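Local coordinates for protein RickCE (Rickettsia bellii, PDB 5HAM) that probably acts as a deubiquitinating CE-clan cysteine protease, an effector of the bacterium that removes ubiquitin from its targets, at residues V149-K153 against N218-A223. Numbering follows the deposited sequence.
Sequences VLVAK and NGIKIA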
ATOM      1  N   VAL A 149      -4.746  -5.565   4.064  1.00 17.56           N
ATOM      2  CA  VAL A 149      -6.087  -5.057   4.347  1.00 19.24           C
ATOM      3  C   VAL A 149      -6.300  -4.674   5.813  1.00 24.13           C
ATOM      4  O   VAL A 149      -5.787  -5.322   6.736  1.00 26.21           O
ATOM      5  CB  VAL A 149      -7.197  -6.047   3.868  1.00 20.14           C
ATOM      6  CG1 VAL A 149      -7.206  -7.324   4.727  1.00 19.54           C
ATOM      7  CG2 VAL A 149      -8.553  -5.379   3.855  1.00 15.48           C
ATOM      8  N   LEU A 150      -7.053  -3.603   6.020  1.00 22.05           N
ATOM      9  CA  LEU A 150      -7.416  -3.202   7.364  1.00 23.48           C
ATOM     10  C   LEU A 150      -8.926  -2.997   7.437  1.00 22.48           C
ATOM     11  O   LEU A 150      -9.476  -2.187   6.713  1.00 24.86           O
ATOM     12  CB  LEU A 150      -6.683  -1.918   7.743  1.00 18.25           C
ATOM     13  CG  LEU A 150      -6.949  -1.408   9.158  1.00 21.20           C
ATOM     14  CD1 LEU A 150      -6.278  -2.330  10.184  1.00 19.40           C
ATOM     15  CD2 LEU A 150      -6.477   0.032   9.323  1.00 23.57           C
ATOM     16  N   VAL A 151      -9.590  -3.738   8.317  1.00 23.75           N
ATOM     17  CA  VAL A 151     -11.040  -3.640   8.457  1.00 21.57           C
ATOM     18  C   VAL A 151     -11.426  -3.014   9.794  1.00 22.26           C
ATOM     19  O   VAL A 151     -10.949  -3.423  10.854  1.00 24.22           O
ATOM     20  CB  VAL A 151     -11.718  -5.015   8.304  1.00 26.04           C
ATOM     21  CG1 VAL A 151     -13.230  -4.858   8.304  1.00 23.23           C
ATOM     22  CG2 VAL A 151     -11.250  -5.692   7.026  1.00 28.40           C
ATOM     23  N   ALA A 152     -12.287  -2.008   9.725  1.00 22.67           N
ATOM     24  CA  ALA A 152     -12.672  -1.220  10.887  1.00 20.04           C
ATOM     25  C   ALA A 152     -14.082  -1.557  11.310  1.00 25.95           C
ATOM     26  O   ALA A 152     -15.004  -1.562  10.488  1.00 25.80           O
ATOM     27  CB  ALA A 152     -12.586   0.256  10.543  1.00 19.64           C
ATOM     28  N   LYS A 153     -14.250  -1.832  12.596  1.00 27.28           N
ATOM     29  CA  LYS A 153     -15.560  -2.131  13.150  1.00 31.31           C
ATOM     30  C   LYS A 153     -15.758  -1.406  14.471  1.00 33.42           C
ATOM     31  O   LYS A 153     -14.804  -0.964  15.108  1.00 33.31           O
ATOM     32  CB  LYS A 153     -15.745  -3.630  13.339  1.00 28.61           C
ATOM     33  CG  LYS A 153     -15.799  -4.394  12.037  1.00 32.10           C
ATOM     34  CD  LYS A 153     -15.950  -5.877  12.287  1.00 36.10           C
ATOM     35  CE  LYS A 153     -15.795  -6.667  11.009  1.00 42.99           C
ATOM     36  NZ  LYS A 153     -15.799  -8.128  11.266  1.00 52.82           N
ATOM     37  N   ASN A 218      -9.465 -11.703   2.239  1.00 19.24           N
ATOM     38  CA  ASN A 218      -9.386 -11.399   3.673  1.00 25.14           C
ATOM     39  C   ASN A 218     -10.336 -10.273   4.056  1.00 26.30           C
ATOM     40  O   ASN A 218     -11.080 -10.393   5.028  1.00 30.77           O
ATOM     41  CB  ASN A 218      -7.954 -11.051   4.113  1.00 17.12           C
ATOM     42  CG  ASN A 218      -6.992 -12.205   3.909  1.00 19.98           C
ATOM     43  OD1 ASN A 218      -7.401 -13.365   3.910  1.00 18.36           O
ATOM     44  ND2 ASN A 218      -5.709 -11.897   3.736  1.00 17.44           N
ATOM     45  N   GLY A 219     -10.326  -9.190   3.281  1.00 25.70           N
ATOM     46  CA  GLY A 219     -11.169  -8.038   3.572  1.00 16.89           C
ATOM     47  C   GLY A 219     -12.634  -8.413   3.620  1.00 18.69           C
ATOM     48  O   GLY A 219     -13.340  -8.099   4.574  1.00 19.80           O
ATOM     49  N   ILE A 220     -13.084  -9.114   2.592  1.00 21.60           N
ATOM     50  CA  ILE A 220     -14.442  -9.634   2.547  1.00 23.86           C
ATOM     51  C   ILE A 220     -14.780 -10.518   3.745  1.00 26.43           C
ATOM     52  O   ILE A 220     -15.819 -10.345   4.392  1.00 25.83           O
ATOM     53  CB  ILE A 220     -14.637 -10.443   1.274  1.00 19.81           C
ATOM     54  CG1 ILE A 220     -14.555  -9.512   0.073  1.00 20.97           C
ATOM     55  CG2 ILE A 220     -15.966 -11.158   1.297  1.00 20.79           C
ATOM     56  CD1 ILE A 220     -14.562 -10.234  -1.219  1.00 28.73           C
ATOM     57  N   LYS A 221     -13.891 -11.454   4.057  1.00 18.93           N
ATOM     58  CA  LYS A 221     -14.151 -12.366   5.164  1.00 20.90           C
ATOM     59  C   LYS A 221     -14.157 -11.677   6.523  1.00 22.36           C
ATOM     60  O   LYS A 221     -15.080 -11.863   7.310  1.00 25.55           O
ATOM     61  CB  LYS A 221     -13.198 -13.563   5.137  1.00 20.72           C
ATOM     62  CG  LYS A 221     -13.814 -14.725   4.376  1.00 26.82           C
ATOM     63  CD  LYS A 221     -12.789 -15.522   3.637  1.00 32.59           C
ATOM     64  CE  LYS A 221     -13.454 -16.665   2.900  1.00 26.66           C
ATOM     65  NZ  LYS A 221     -12.421 -17.519   2.275  1.00 31.06           N
ATOM     66  N   ILE A 222     -13.139 -10.866   6.780  1.00 21.82           N
ATOM     67  CA  ILE A 222     -13.058 -10.112   8.009  1.00 19.02           C
ATOM     68  C   ILE A 222     -14.253  -9.180   8.150  1.00 21.97           C
ATOM     69  O   ILE A 222     -14.852  -9.103   9.218  1.00 25.04           O
ATOM     70  CB  ILE A 222     -11.773  -9.294   8.063  1.00 22.15           C
ATOM     71  CG1 ILE A 222     -10.558 -10.224   8.045  1.00 20.35           C
ATOM     72  CG2 ILE A 222     -11.755  -8.436   9.309  1.00 24.86           C
ATOM     73  CD1 ILE A 222      -9.223  -9.486   7.854  1.00 21.29           C
ATOM     74  N   ALA A 223     -14.617  -8.488   7.072  1.00 23.78           N
ATOM     75  CA  ALA A 223     -15.801  -7.619   7.100  1.00 24.82           C
ATOM     76  C   ALA A 223     -17.041  -8.382   7.599  1.00 26.01           C
ATOM     77  O   ALA A 223     -17.819  -7.863   8.398  1.00 21.79           O
ATOM     78  CB  ALA A 223     -16.063  -7.033   5.724  1.00 23.34           C
TER
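Apolar contacts make up most of this interface between strand 147-155 and helix 211-223 of the catalytic domain. The axes of segments 149-153 and 218-223 approach to 8.4 Å at 19°, so this last part of the helix runs nearly parallel to the strand. Strand alternation selects the partners: CA-to-CB bonds of Val149, Val151 and Lys153 point toward the helix, those of Leu150 and Ala152 away. Val151 CB meets Ile222 CG2 at 3.6 Å, and Val151 CG1 lies 4.4 Å from Ala223 CB. The closest CA-CA approach is at Gly219, whose CA is 5.9 Å from Val149 CA and 3.7 Å from Val149 CG2; an ideal CB there would sit a tight 3.2 Å from Val149 CG2. The polar contribution is a very short hydrogen bond, Lys153 NZ to Ile222 O at 2.5 Å, made by a lysine extended beyond CB (chi2 to chi4 all t). Chemically, then, apolar contacts of Val149 and Val151 with Gly219, Ile222 and Ala223 join helix to strand, while the lysine supplies a donor to a carbonyl in the last turn of helix 211-223.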